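Local structure of putative trimethylamine methyltransferase (4YYC) at residues H120-R126 with I201-P207; L59-E63 with Q345-R349; I130-T135 with G385-V389. The protein probably acts as a methyltransferase of the trimethylamine methyltransferase (MttB) family. One frame throughout, in Å; residues are numbered along the deposited sequence.

Contact 1 of 3, residues H120-R126 with I201-P207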
ATOM      1  N   HIS A 120      13.027   6.362 -26.221  1.00 17.93           N
ATOM      2  CA  HIS A 120      14.071   7.354 -26.353  1.00 18.79           C
ATOM      3  C   HIS A 120      13.541   8.739 -26.021  1.00 18.48           C
ATOM      4  O   HIS A 120      12.418   9.090 -26.404  1.00 18.39           O
ATOM      5  CB  HIS A 120      14.655   7.344 -27.755  1.00 19.70           C
ATOM      6  CG  HIS A 120      15.401   6.074 -28.056  1.00 20.40           C
ATOM      7  ND1 HIS A 120      16.772   5.978 -27.970  1.00 21.71           N
ATOM      8  CD2 HIS A 120      14.958   4.833 -28.363  1.00 20.53           C
ATOM      9  CE1 HIS A 120      17.141   4.736 -28.231  1.00 21.87           C
ATOM     10  NE2 HIS A 120      16.060   4.018 -28.463  1.00 21.43           N
ATOM     11  N   ALA A 121      14.367   9.517 -25.362  1.00 18.74           N
ATOM     12  CA  ALA A 121      14.056  10.912 -25.014  1.00 19.00           C
ATOM     13  C   ALA A 121      14.959  11.815 -25.809  1.00 19.68           C
ATOM     14  O   ALA A 121      16.070  11.442 -26.190  1.00 20.48           O
ATOM     15  CB  ALA A 121      14.290  11.129 -23.522  1.00 18.65           C
ATOM     16  N   ARG A 122      14.540  13.052 -26.002  1.00 20.08           N
ATOM     17  CA  ARG A 122      15.348  13.969 -26.788  1.00 21.29           C
ATOM     18  C   ARG A 122      16.666  14.298 -26.082  1.00 22.67           C
ATOM     19  O   ARG A 122      17.636  14.590 -26.738  1.00 24.13           O
ATOM     20  CB  ARG A 122      14.564  15.221 -27.140  1.00 21.12           C
ATOM     21  CG  ARG A 122      14.277  16.156 -25.968  1.00 20.73           C
ATOM     22  CD  ARG A 122      13.441  17.324 -26.451  1.00 20.63           C
ATOM     23  NE  ARG A 122      13.268  18.438 -25.525  1.00 20.54           N
ATOM     24  CZ  ARG A 122      14.150  19.398 -25.309  1.00 21.15           C
ATOM     25  NH1 ARG A 122      15.330  19.400 -25.920  1.00 22.05           N
ATOM     26  NH2 ARG A 122      13.858  20.408 -24.490  1.00 21.25           N
ATOM     27  N   ASN A 123      16.678  14.234 -24.746  1.00 22.82           N
ATOM     28  CA  ASN A 123      17.904  14.173 -23.975  1.00 24.15           C
ATOM     29  C   ASN A 123      18.149  12.692 -23.677  1.00 23.96           C
ATOM     30  O   ASN A 123      17.434  12.122 -22.878  1.00 22.64           O
ATOM     31  CB  ASN A 123      17.777  14.965 -22.673  1.00 24.47           C
ATOM     32  CG  ASN A 123      18.944  14.768 -21.727  1.00 25.85           C
ATOM     33  OD1 ASN A 123      19.906  14.050 -22.011  1.00 25.98           O
ATOM     34  ND2 ASN A 123      18.889  15.470 -20.591  1.00 26.35           N
ATOM     35  N   PRO A 124      19.174  12.072 -24.305  1.00 25.11           N
ATOM     36  CA  PRO A 124      19.368  10.623 -24.181  1.00 25.41           C
ATOM     37  C   PRO A 124      19.607  10.124 -22.771  1.00 25.77           C
ATOM     38  O   PRO A 124      19.310   8.970 -22.465  1.00 24.84           O
ATOM     39  CB  PRO A 124      20.601  10.359 -25.050  1.00 26.52           C
ATOM     40  CG  PRO A 124      20.634  11.500 -25.995  1.00 27.27           C
ATOM     41  CD  PRO A 124      20.170  12.671 -25.198  1.00 26.71           C
ATOM     42  N   GLU A 125      20.059  10.995 -21.891  1.00 27.30           N
ATOM     43  CA  GLU A 125      20.164  10.632 -20.474  1.00 28.29           C
ATOM     44  C   GLU A 125      18.827  10.291 -19.823  1.00 26.40           C
ATOM     45  O   GLU A 125      18.792   9.650 -18.765  1.00 25.83           O
ATOM     46  CB  GLU A 125      20.813  11.741 -19.683  1.00 31.39           C
ATOM     47  CG  GLU A 125      22.272  11.933 -20.038  1.00 35.67           C
ATOM     48  CD  GLU A 125      23.076  10.629 -19.947  1.00 38.07           C
ATOM     49  OE1 GLU A 125      23.192  10.104 -18.818  1.00 40.44           O
ATOM     50  OE2 GLU A 125      23.552  10.118 -21.005  1.00 43.03           O
ATOM     51  N   ARG A 126      17.740  10.738 -20.434  1.00 24.72           N
ATOM     52  CA  ARG A 126      16.398  10.494 -19.934  1.00 23.73           C
ATOM     53  C   ARG A 126      15.721   9.328 -20.630  1.00 21.56           C
ATOM     54  O   ARG A 126      14.553   9.087 -20.431  1.00 20.03           O
ATOM     55  CB  ARG A 126      15.552  11.746 -20.008  1.00 25.39           C
ATOM     56  CG  ARG A 126      16.267  12.919 -19.355  1.00 29.12           C
ATOM     57  CD  ARG A 126      15.374  13.660 -18.437  1.00 32.14           C
ATOM     58  NE  ARG A 126      15.955  14.871 -17.852  1.00 35.77           N
ATOM     59  CZ  ARG A 126      16.841  14.910 -16.867  1.00 37.72           C
ATOM     60  NH1 ARG A 126      17.359  13.798 -16.344  1.00 39.72           N
ATOM     61  NH2 ARG A 126      17.216  16.096 -16.400  1.00 40.10           N
ATOM     62  N   ILE A 201       7.953  18.928 -25.787  1.00 17.83           N
ATOM     63  CA  ILE A 201       9.290  19.150 -26.346  1.00 18.44           C
ATOM     64  C   ILE A 201       9.917  20.400 -25.784  1.00 19.11           C
ATOM     65  O   ILE A 201      11.115  20.383 -25.460  1.00 19.47           O
ATOM     66  CB  ILE A 201       9.242  19.177 -27.892  1.00 18.80           C
ATOM     67  CG1 ILE A 201       8.667  17.873 -28.420  1.00 18.55           C
ATOM     68  CG2 ILE A 201      10.629  19.464 -28.449  1.00 19.55           C
ATOM     69  CD1 ILE A 201       8.244  17.880 -29.872  1.00 19.05           C
ATOM     70  N   ARG A 202       9.124  21.469 -25.705  1.00 19.71           N
ATOM     71  CA  ARG A 202       9.637  22.796 -25.300  0.50 20.71           C
ATOM     72  C   ARG A 202       9.915  22.851 -23.790  1.00 20.72           C
ATOM     73  O   ARG A 202      10.906  23.451 -23.366  1.00 21.75           O
ATOM     74  CB  ARG A 202       8.634  23.883 -25.729  0.50 21.43           C
ATOM     75  CG  ARG A 202       8.975  25.342 -25.397  0.50 22.62           C
ATOM     76  CD  ARG A 202      10.299  25.831 -25.987  0.50 23.73           C
ATOM     77  NE  ARG A 202      11.366  25.281 -25.190  0.50 24.44           N
ATOM     78  CZ  ARG A 202      12.634  25.630 -25.188  0.50 25.37           C
ATOM     79  NH1 ARG A 202      13.095  26.657 -25.904  0.50 26.29           N
ATOM     80  NH2 ARG A 202      13.413  24.926 -24.368  0.50 25.22           N
ATOM     81  N   TYR A 203       9.052  22.229 -22.982  1.00 19.09           N
ATOM     82  CA  TYR A 203       9.102  22.393 -21.535  1.00 18.78           C
ATOM     83  C   TYR A 203       9.661  21.197 -20.808  1.00 17.92           C
ATOM     84  O   TYR A 203       9.821  21.230 -19.575  1.00 17.70           O
ATOM     85  CB  TYR A 203       7.736  22.771 -20.997  1.00 18.71           C
ATOM     86  CG  TYR A 203       7.245  24.087 -21.563  1.00 20.05           C
ATOM     87  CD1 TYR A 203       7.789  25.282 -21.133  1.00 20.97           C
ATOM     88  CD2 TYR A 203       6.283  24.129 -22.562  1.00 20.32           C
ATOM     89  CE1 TYR A 203       7.348  26.490 -21.663  1.00 22.49           C
ATOM     90  CE2 TYR A 203       5.838  25.322 -23.120  1.00 21.47           C
ATOM     91  CZ  TYR A 203       6.362  26.500 -22.654  1.00 22.70           C
ATOM     92  OH  TYR A 203       5.934  27.690 -23.215  1.00 24.40           O
ATOM     93  N   SER A 204      10.023  20.153 -21.552  1.00 17.52           N
ATOM     94  CA  SER A 204      10.611  18.956 -20.923  1.00 17.39           C
ATOM     95  C   SER A 204      11.608  18.342 -21.893  1.00 17.96           C
ATOM     96  O   SER A 204      11.572  18.657 -23.100  1.00 18.12           O
ATOM     97  CB  SER A 204       9.524  17.939 -20.648  1.00 16.93           C
ATOM     98  OG  SER A 204      10.041  16.891 -19.839  1.00 16.42           O
ATOM     99  N   ASP A 205      12.457  17.471 -21.380  1.00 17.99           N
ATOM    100  CA  ASP A 205      13.300  16.622 -22.220  1.00 18.76           C
ATOM    101  C   ASP A 205      13.154  15.144 -21.863  1.00 17.96           C
ATOM    102  O   ASP A 205      13.991  14.342 -22.249  1.00 18.01           O
ATOM    103  CB  ASP A 205      14.764  17.075 -22.172  1.00 20.42           C
ATOM    104  CG  ASP A 205      15.373  16.989 -20.789  1.00 21.32           C
ATOM    105  OD1 ASP A 205      14.697  16.574 -19.850  1.00 21.01           O
ATOM    106  OD2 ASP A 205      16.591  17.325 -20.679  1.00 24.14           O
ATOM    107  N   LYS A 206      12.079  14.821 -21.143  1.00 16.99           N
ATOM    108  CA  LYS A 206      11.752  13.454 -20.772  1.00 16.99           C
ATOM    109  C   LYS A 206      10.917  12.815 -21.870  1.00 17.04           C
ATOM    110  O   LYS A 206      10.283  13.496 -22.644  1.00 17.36           O
ATOM    111  CB  LYS A 206      11.033  13.416 -19.420  1.00 16.61           C
ATOM    112  CG  LYS A 206      11.908  13.804 -18.247  1.00 17.11           C
ATOM    113  CD  LYS A 206      11.212  13.870 -16.895  1.00 16.86           C
ATOM    114  CE  LYS A 206      12.178  14.308 -15.807  1.00 17.39           C
ATOM    115  NZ  LYS A 206      11.496  14.314 -14.485  1.00 17.49           N
ATOM    116  N   PRO A 207      10.886  11.479 -21.939  1.00 16.69           N
ATOM    117  CA  PRO A 207      10.140  10.834 -23.028  1.00 16.59           C
ATOM    118  C   PRO A 207       8.636  11.113 -22.933  1.00 16.17           C
ATOM    119  O   PRO A 207       8.097  11.166 -21.852  1.00 15.96           O
ATOM    120  CB  PRO A 207      10.412   9.364 -22.857  1.00 16.89           C
ATOM    121  CG  PRO A 207      11.239   9.219 -21.684  1.00 17.30           C
ATOM    122  CD  PRO A 207      11.620  10.527 -21.099  1.00 16.98           C
TER
HETATM  123  O   HOH W   1      17.281  18.453 -18.345  1.00 34.16           O
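A polar contact joins the loop between strands 116-119 and 128-131 to the C-terminal end of helix 192-202 and the loop that follows. That segment leads into strand 208-209 of a largely parallel sheet, a helix-to-strand connection consistent with the TIM-barrel fold of the MttB family. Asp205 is the central residue. Asp205 OD1 forms a salt bridge with Arg126 NE at 2.9 Å. Asp205 OD2 accepts a hydrogen bond from Asn123 ND2 at 3.0 Å. Water 1 links Asp205 OD2 (2.7 Å) to Arg126 NH2 (3.1 Å). Asn123 OD1 accepts from Glu125 N at 3.1 Å, an Asx turn. In the other segment Ser204 OG accepts from Lys206 N at 3.2 Å, an ST turn. Arg122 reaches along the other loop, and its NE donates to Ser204 O at 3.0 Å. Its NH1 is held by Tyr500 O. Ala121 CB also packs on Pro207 CD at 3.7 Å, and Arg126 CD meets Lys206 CG at 3.5 Å. The Lys206 amine turns to the backbone of Met174, Ala168 and Tyr169. Around the contact, helix 215-229 touches Arg122 and Ile201 through Leu228, and helix 158-170 covers Ser204 and Asp205 with Tyr169.

Contact 2 of 3, residues L59-E63 with Q345-R349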
ATOM      1  N   LEU A  59      -3.217 -19.678 -13.585  1.00 24.13           N
ATOM      2  CA  LEU A  59      -2.758 -18.966 -14.770  1.00 23.16           C
ATOM      3  C   LEU A  59      -3.164 -19.725 -16.036  1.00 23.71           C
ATOM      4  O   LEU A  59      -3.679 -19.137 -16.985  1.00 22.87           O
ATOM      5  CB  LEU A  59      -1.258 -18.786 -14.767  1.00 23.17           C
ATOM      6  CG  LEU A  59      -0.776 -17.843 -13.687  1.00 22.75           C
ATOM      7  CD1 LEU A  59       0.693 -18.067 -13.366  1.00 23.34           C
ATOM      8  CD2 LEU A  59      -1.041 -16.407 -14.139  1.00 22.10           C
ATOM      9  N   GLN A  60      -2.906 -21.029 -16.045  1.00 24.77           N
ATOM     10  CA  GLN A  60      -3.334 -21.864 -17.170  1.00 25.99           C
ATOM     11  C   GLN A  60      -4.842 -21.827 -17.409  1.00 25.58           C
ATOM     12  O   GLN A  60      -5.296 -21.862 -18.536  1.00 25.20           O
ATOM     13  CB  GLN A  60      -2.869 -23.308 -16.941  1.00 28.15           C
ATOM     14  CG  GLN A  60      -1.378 -23.457 -17.159  1.00 29.30           C
ATOM     15  CD  GLN A  60      -0.931 -24.910 -17.075  1.00 31.97           C
ATOM     16  OE1 GLN A  60      -1.654 -25.803 -17.464  1.00 34.86           O
ATOM     17  NE2 GLN A  60       0.249 -25.136 -16.564  1.00 32.83           N
ATOM     18  N   LEU A  61      -5.612 -21.742 -16.335  1.00 25.84           N
ATOM     19  CA  LEU A  61      -7.056 -21.678 -16.438  1.00 25.98           C
ATOM     20  C   LEU A  61      -7.517 -20.411 -17.146  1.00 24.96           C
ATOM     21  O   LEU A  61      -8.342 -20.464 -18.052  1.00 24.53           O
ATOM     22  CB  LEU A  61      -7.646 -21.771 -15.040  1.00 27.38           C
ATOM     23  CG  LEU A  61      -9.152 -21.617 -14.902  1.00 28.67           C
ATOM     24  CD1 LEU A  61      -9.860 -22.705 -15.672  1.00 29.80           C
ATOM     25  CD2 LEU A  61      -9.498 -21.729 -13.408  1.00 29.37           C
ATOM     26  N   ILE A  62      -6.975 -19.282 -16.703  1.00 23.28           N
ATOM     27  CA  ILE A  62      -7.304 -17.994 -17.320  1.00 22.82           C
ATOM     28  C   ILE A  62      -6.855 -17.977 -18.781  1.00 22.19           C
ATOM     29  O   ILE A  62      -7.597 -17.533 -19.646  1.00 22.58           O
ATOM     30  CB  ILE A  62      -6.704 -16.807 -16.555  1.00 22.24           C
ATOM     31  CG1 ILE A  62      -7.209 -16.770 -15.099  1.00 23.23           C
ATOM     32  CG2 ILE A  62      -7.043 -15.497 -17.253  1.00 21.41           C
ATOM     33  CD1 ILE A  62      -8.709 -16.693 -14.955  1.00 23.81           C
ATOM     34  N   GLU A  63      -5.660 -18.469 -19.066  1.00 22.41           N
ATOM     35  CA  GLU A  63      -5.137 -18.501 -20.441  1.00 22.56           C
ATOM     36  C   GLU A  63      -6.022 -19.377 -21.350  1.00 23.54           C
ATOM     37  O   GLU A  63      -6.382 -18.989 -22.452  1.00 22.89           O
ATOM     38  CB  GLU A  63      -3.665 -18.956 -20.439  1.00 23.22           C
ATOM     39  CG  GLU A  63      -2.735 -17.910 -19.834  1.00 23.26           C
ATOM     40  CD  GLU A  63      -1.332 -18.389 -19.527  1.00 24.45           C
ATOM     41  OE1 GLU A  63      -1.129 -19.601 -19.310  1.00 25.97           O
ATOM     42  OE2 GLU A  63      -0.433 -17.539 -19.394  1.00 24.53           O
ATOM     43  N   GLN A 345       1.116 -11.003 -14.070  1.00 16.19           N
ATOM     44  CA  GLN A 345       1.573 -12.343 -14.266  1.00 16.95           C
ATOM     45  C   GLN A 345       1.300 -12.815 -15.683  1.00 17.12           C
ATOM     46  O   GLN A 345       2.200 -13.396 -16.331  1.00 17.70           O
ATOM     47  CB  GLN A 345       0.926 -13.329 -13.280  1.00 17.40           C
ATOM     48  CG  GLN A 345       1.280 -13.059 -11.841  1.00 17.59           C
ATOM     49  CD  GLN A 345       0.658 -14.060 -10.887  1.00 18.02           C
ATOM     50  OE1 GLN A 345      -0.305 -13.741 -10.177  1.00 18.31           O
ATOM     51  NE2 GLN A 345       1.168 -15.268 -10.914  1.00 19.48           N
ATOM     52  N   LEU A 346       0.091 -12.565 -16.162  1.00 16.80           N
ATOM     53  CA  LEU A 346      -0.282 -12.976 -17.543  1.00 17.43           C
ATOM     54  C   LEU A 346       0.527 -12.250 -18.596  1.00 17.10           C
ATOM     55  O   LEU A 346       0.886 -12.823 -19.632  1.00 17.30           O
ATOM     56  CB  LEU A 346      -1.765 -12.750 -17.770  1.00 17.62           C
ATOM     57  CG  LEU A 346      -2.650 -13.656 -16.910  1.00 18.48           C
ATOM     58  CD1 LEU A 346      -4.063 -13.086 -16.946  1.00 18.90           C
ATOM     59  CD2 LEU A 346      -2.585 -15.112 -17.308  1.00 19.40           C
ATOM     60  N   ALA A 347       0.833 -10.973 -18.333  1.00 16.61           N
ATOM     61  CA  ALA A 347       1.674 -10.182 -19.249  1.00 16.69           C
ATOM     62  C   ALA A 347       3.103 -10.694 -19.348  1.00 17.05           C
ATOM     63  O   ALA A 347       3.684 -10.806 -20.461  1.00 16.99           O
ATOM     64  CB  ALA A 347       1.651  -8.718 -18.823  1.00 16.21           C
ATOM     65  N   ARG A 348       3.673 -11.084 -18.219  1.00 17.19           N
ATOM     66  CA  ARG A 348       5.059 -11.618 -18.227  1.00 18.11           C
ATOM     67  C   ARG A 348       5.084 -12.911 -19.012  1.00 18.89           C
ATOM     68  O   ARG A 348       6.019 -13.168 -19.777  1.00 19.82           O
ATOM     69  CB  ARG A 348       5.599 -11.810 -16.811  1.00 18.49           C
ATOM     70  CG  ARG A 348       6.013 -10.501 -16.112  1.00 18.41           C
ATOM     71  CD  ARG A 348       6.679 -10.773 -14.773  1.00 18.72           C
ATOM     72  NE  ARG A 348       5.761 -11.213 -13.724  1.00 19.02           N
ATOM     73  CZ  ARG A 348       5.010 -10.417 -12.968  1.00 18.71           C
ATOM     74  NH1 ARG A 348       5.032  -9.105 -13.105  1.00 17.98           N
ATOM     75  NH2 ARG A 348       4.216 -10.967 -12.051  1.00 19.83           N
ATOM     76  N   ARG A 349       4.048 -13.734 -18.855  1.00 19.25           N
ATOM     77  CA  ARG A 349       3.982 -15.010 -19.563  1.00 20.38           C
ATOM     78  C   ARG A 349       3.725 -14.829 -21.047  1.00 20.55           C
ATOM     79  O   ARG A 349       4.289 -15.595 -21.867  1.00 21.75           O
ATOM     80  CB  ARG A 349       2.923 -15.924 -18.954  1.00 20.87           C
ATOM     81  CG  ARG A 349       3.262 -16.403 -17.549  1.00 21.47           C
ATOM     82  CD  ARG A 349       2.031 -16.839 -16.821  1.00 21.64           C
ATOM     83  NE  ARG A 349       1.396 -18.036 -17.351  1.00 22.58           N
ATOM     84  CZ  ARG A 349       1.703 -19.279 -16.957  1.00 23.90           C
ATOM     85  NH1 ARG A 349       2.646 -19.510 -16.030  1.00 24.23           N
ATOM     86  NH2 ARG A 349       1.037 -20.289 -17.464  1.00 24.31           N
TER
HETATM   87  O   HOH W   2      -0.369 -15.195 -20.840  1.00 17.34           O
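Leu59 lays its CD1 over one face of the Arg349 guanidinium, 3.6 Å from NH1. Leu59 CD2, the other methyl, meets Leu346 CD2 at 3.8 Å. Glu63, one turn further along the same helix, grips the guanidinium edge in a two-pronged salt bridge. Arg349 NE donates to Glu63 OE2 at 2.8 Å and Arg349 NH2 to Glu63 OE1 at 2.9 Å, both nearly straight. This is a helix-helix crossing between helices 56-73 and 334-350. The axes of the two short segments pass 11.1 Å apart at a signed angle of -77°, so the side chains meet over a small patch. Leu346 packs against both Ile62 and Glu63: its CD1 lies 3.8 Å from Ile62 CG2, and its CD2 lies 3.8 Å from Glu63 CG. Water 2 donates to Glu63 OE2 (2.8 Å) and to Leu346 O (2.9 Å). Glu56 adds a second salt bridge to Arg349 through NH1. Ile62 also packs against helix 286-307, at Ala287, Leu290 and Thr291.

Contact 3 of 3, residues I130-T135 with G385-V389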
ATOM      1  N   ILE A 130      11.469   0.132 -21.318  1.00 16.94           N
ATOM      2  CA  ILE A 130      10.103  -0.359 -21.166  1.00 16.50           C
ATOM      3  C   ILE A 130      10.142  -1.879 -21.236  1.00 16.74           C
ATOM      4  O   ILE A 130      10.484  -2.441 -22.261  1.00 17.76           O
ATOM      5  CB  ILE A 130       9.184   0.226 -22.263  1.00 16.45           C
ATOM      6  CG1 ILE A 130       8.955   1.734 -22.013  1.00 16.28           C
ATOM      7  CG2 ILE A 130       7.830  -0.451 -22.281  1.00 16.28           C
ATOM      8  CD1 ILE A 130       8.148   2.102 -20.776  1.00 16.00           C
ATOM      9  N   GLY A 131       9.850  -2.538 -20.101  1.00 16.52           N
ATOM     10  CA  GLY A 131       9.882  -3.987 -20.019  1.00 16.69           C
ATOM     11  C   GLY A 131      10.858  -4.504 -18.991  1.00 16.81           C
ATOM     12  O   GLY A 131      11.661  -3.755 -18.402  1.00 16.78           O
ATOM     13  N   GLY A 132      10.765  -5.801 -18.746  1.00 17.11           N
ATOM     14  CA  GLY A 132      11.645  -6.482 -17.814  1.00 17.78           C
ATOM     15  C   GLY A 132      11.516  -5.992 -16.401  1.00 17.77           C
ATOM     16  O   GLY A 132      10.405  -5.786 -15.915  1.00 16.93           O
ATOM     17  N   LYS A 133      12.662  -5.717 -15.780  1.00 18.39           N
ATOM     18  CA  LYS A 133      12.690  -5.230 -14.384  1.00 18.77           C
ATOM     19  C   LYS A 133      12.495  -3.735 -14.223  1.00 17.66           C
ATOM     20  O   LYS A 133      12.525  -3.239 -13.124  1.00 17.49           O
ATOM     21  CB  LYS A 133      14.004  -5.673 -13.681  1.00 20.87           C
ATOM     22  CG  LYS A 133      14.208  -7.181 -13.608  1.00 23.33           C
ATOM     23  CD  LYS A 133      13.140  -7.840 -12.760  1.00 25.70           C
ATOM     24  CE  LYS A 133      13.409  -9.317 -12.624  1.00 28.47           C
ATOM     25  NZ  LYS A 133      12.693  -9.915 -11.486  1.00 30.17           N
ATOM     26  N   ALA A 134      12.233  -3.021 -15.302  1.00 16.52           N
ATOM     27  CA  ALA A 134      12.152  -1.575 -15.248  1.00 15.85           C
ATOM     28  C   ALA A 134      10.754  -1.109 -14.863  1.00 15.09           C
ATOM     29  O   ALA A 134       9.764  -1.811 -15.131  1.00 14.86           O
ATOM     30  CB  ALA A 134      12.547  -0.987 -16.595  1.00 15.98           C
ATOM     31  N   THR A 135      10.697   0.061 -14.243  1.00 14.67           N
ATOM     32  CA  THR A 135       9.417   0.739 -13.944  1.00 14.33           C
ATOM     33  C   THR A 135       9.574   2.200 -14.303  1.00 14.54           C
ATOM     34  O   THR A 135      10.532   2.854 -13.898  1.00 14.71           O
ATOM     35  CB  THR A 135       9.005   0.554 -12.466  1.00 14.48           C
ATOM     36  OG1 THR A 135       8.691  -0.817 -12.233  1.00 14.80           O
ATOM     37  CG2 THR A 135       7.774   1.394 -12.110  1.00 14.35           C
ATOM     38  N   GLY A 385       5.297  -5.341 -10.357  1.00 14.71           N
ATOM     39  CA  GLY A 385       6.339  -5.225 -11.392  1.00 15.09           C
ATOM     40  C   GLY A 385       5.836  -4.498 -12.621  1.00 14.93           C
ATOM     41  O   GLY A 385       6.131  -4.896 -13.743  1.00 15.96           O
ATOM     42  N   THR A 386       5.075  -3.440 -12.437  1.00 14.17           N
ATOM     43  CA  THR A 386       4.495  -2.741 -13.584  1.00 13.92           C
ATOM     44  C   THR A 386       5.620  -2.015 -14.341  1.00 14.19           C
ATOM     45  O   THR A 386       6.407  -1.287 -13.751  1.00 14.27           O
ATOM     46  CB  THR A 386       3.381  -1.772 -13.127  1.00 13.91           C
ATOM     47  OG1 THR A 386       2.421  -2.489 -12.367  1.00 13.93           O
ATOM     48  CG2 THR A 386       2.675  -1.111 -14.288  1.00 13.85           C
ATOM     49  N   ASN A 387       5.636  -2.114 -15.674  1.00 13.85           N
ATOM     50  CA  ASN A 387       6.677  -1.491 -16.472  1.00 14.27           C
ATOM     51  C   ASN A 387       6.373  -0.044 -16.818  1.00 14.14           C
ATOM     52  O   ASN A 387       7.273   0.781 -16.830  1.00 14.49           O
ATOM     53  CB  ASN A 387       6.898  -2.277 -17.774  1.00 14.64           C
ATOM     54  CG  ASN A 387       7.411  -3.681 -17.535  1.00 15.05           C
ATOM     55  OD1 ASN A 387       6.779  -4.644 -17.947  1.00 15.17           O
ATOM     56  ND2 ASN A 387       8.545  -3.801 -16.883  1.00 15.37           N
ATOM     57  N   PHE A 388       5.121   0.288 -17.104  1.00 13.76           N
ATOM     58  CA  PHE A 388       4.749   1.626 -17.500  1.00 13.77           C
ATOM     59  C   PHE A 388       3.535   2.020 -16.697  1.00 13.34           C
ATOM     60  O   PHE A 388       2.533   1.307 -16.717  1.00 13.64           O
ATOM     61  CB  PHE A 388       4.474   1.707 -18.999  1.00 14.16           C
ATOM     62  CG  PHE A 388       3.978   3.030 -19.430  1.00 14.38           C
ATOM     63  CD1 PHE A 388       4.734   4.167 -19.184  1.00 14.61           C
ATOM     64  CD2 PHE A 388       2.746   3.169 -20.083  1.00 14.54           C
ATOM     65  CE1 PHE A 388       4.284   5.405 -19.565  1.00 14.93           C
ATOM     66  CE2 PHE A 388       2.271   4.433 -20.441  1.00 14.68           C
ATOM     67  CZ  PHE A 388       3.047   5.548 -20.179  1.00 14.79           C
ATOM     68  N   VAL A 389       3.659   3.103 -15.959  1.00 12.98           N
ATOM     69  CA  VAL A 389       2.612   3.544 -15.085  1.00 12.87           C
ATOM     70  C   VAL A 389       2.073   4.874 -15.573  1.00 12.83           C
ATOM     71  O   VAL A 389       2.579   5.973 -15.234  1.00 12.92           O
ATOM     72  CB  VAL A 389       3.125   3.667 -13.631  1.00 12.83           C
ATOM     73  CG1 VAL A 389       1.966   3.947 -12.692  1.00 12.73           C
ATOM     74  CG2 VAL A 389       3.891   2.435 -13.181  1.00 13.11           C
TER
HETATM   75  O   HOH W   3       9.609  -0.399 -17.958  1.00 14.21           O
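Hydrogen bonds dominate this contact, and Asn387 makes two of them. Asn387 ND2 donates to Gly132 O and to Ala134 O, each at 2.9 Å, so one amide group spans the turn between strands 128-131 and 134-137. Arg46 donates from NH1 to the same two carbonyls. Thr135 OG1 donates to Thr386 O at 2.8 Å. Water 3 accepts from Gly131 N (3.0 Å) and donates to Asn387 O (2.8 Å), bridging the two backbones. The turn is a type II' beta turn from Gly131 to Ala134, closed by Ala134 N to Gly131 O at 3.2 Å. Gly132 has the positive phi that this turn needs at its second position. Gly385 also has positive phi; it ends the preceding helix in a Schellman motif. The chain then enters strand 388-389, which runs parallel to strand 134-137 at the edge of a small mixed sheet. CA-H...O contacts support the pairing: Asn387 CA lies 3.4 Å from Ala134 O, and Thr135 CA lies 3.6 Å from Asn387 O. Apolar contacts are fewer. Ile130 CD1 lies 4.1 Å from Phe388 CB, and Thr135 CG2 lies 4.2 Å from Val389 CG2. The Phe388 ring meets that of Trp119 with the planes at about 80°. The Phe388 side chain is about 9 Å from a bound unknown ligand.

From the N terminus, helix 56-73 supplies the first half of contact 2, which closes at helix 334-350. Next come 120-126 and, shortly after, 130-135, the first halves of contacts 1 and 3. Contact 1 closes at 201-207, so its loop is nested inside that of contact 2. Contact 3 closes last, at 385-389, and crosses both others. The centres of contacts 1 and 2 are 35 Å apart, on opposite sides of the chain's centre. Contact 3 lies 19 Å from contact 1 and 17 Å from contact 2, centre to centre. Contact 1 ties the 120-126 loop to helix 192-202, contact 2 joins the two helices, and contact 3 ties the 131-134 turn to strand 388-389.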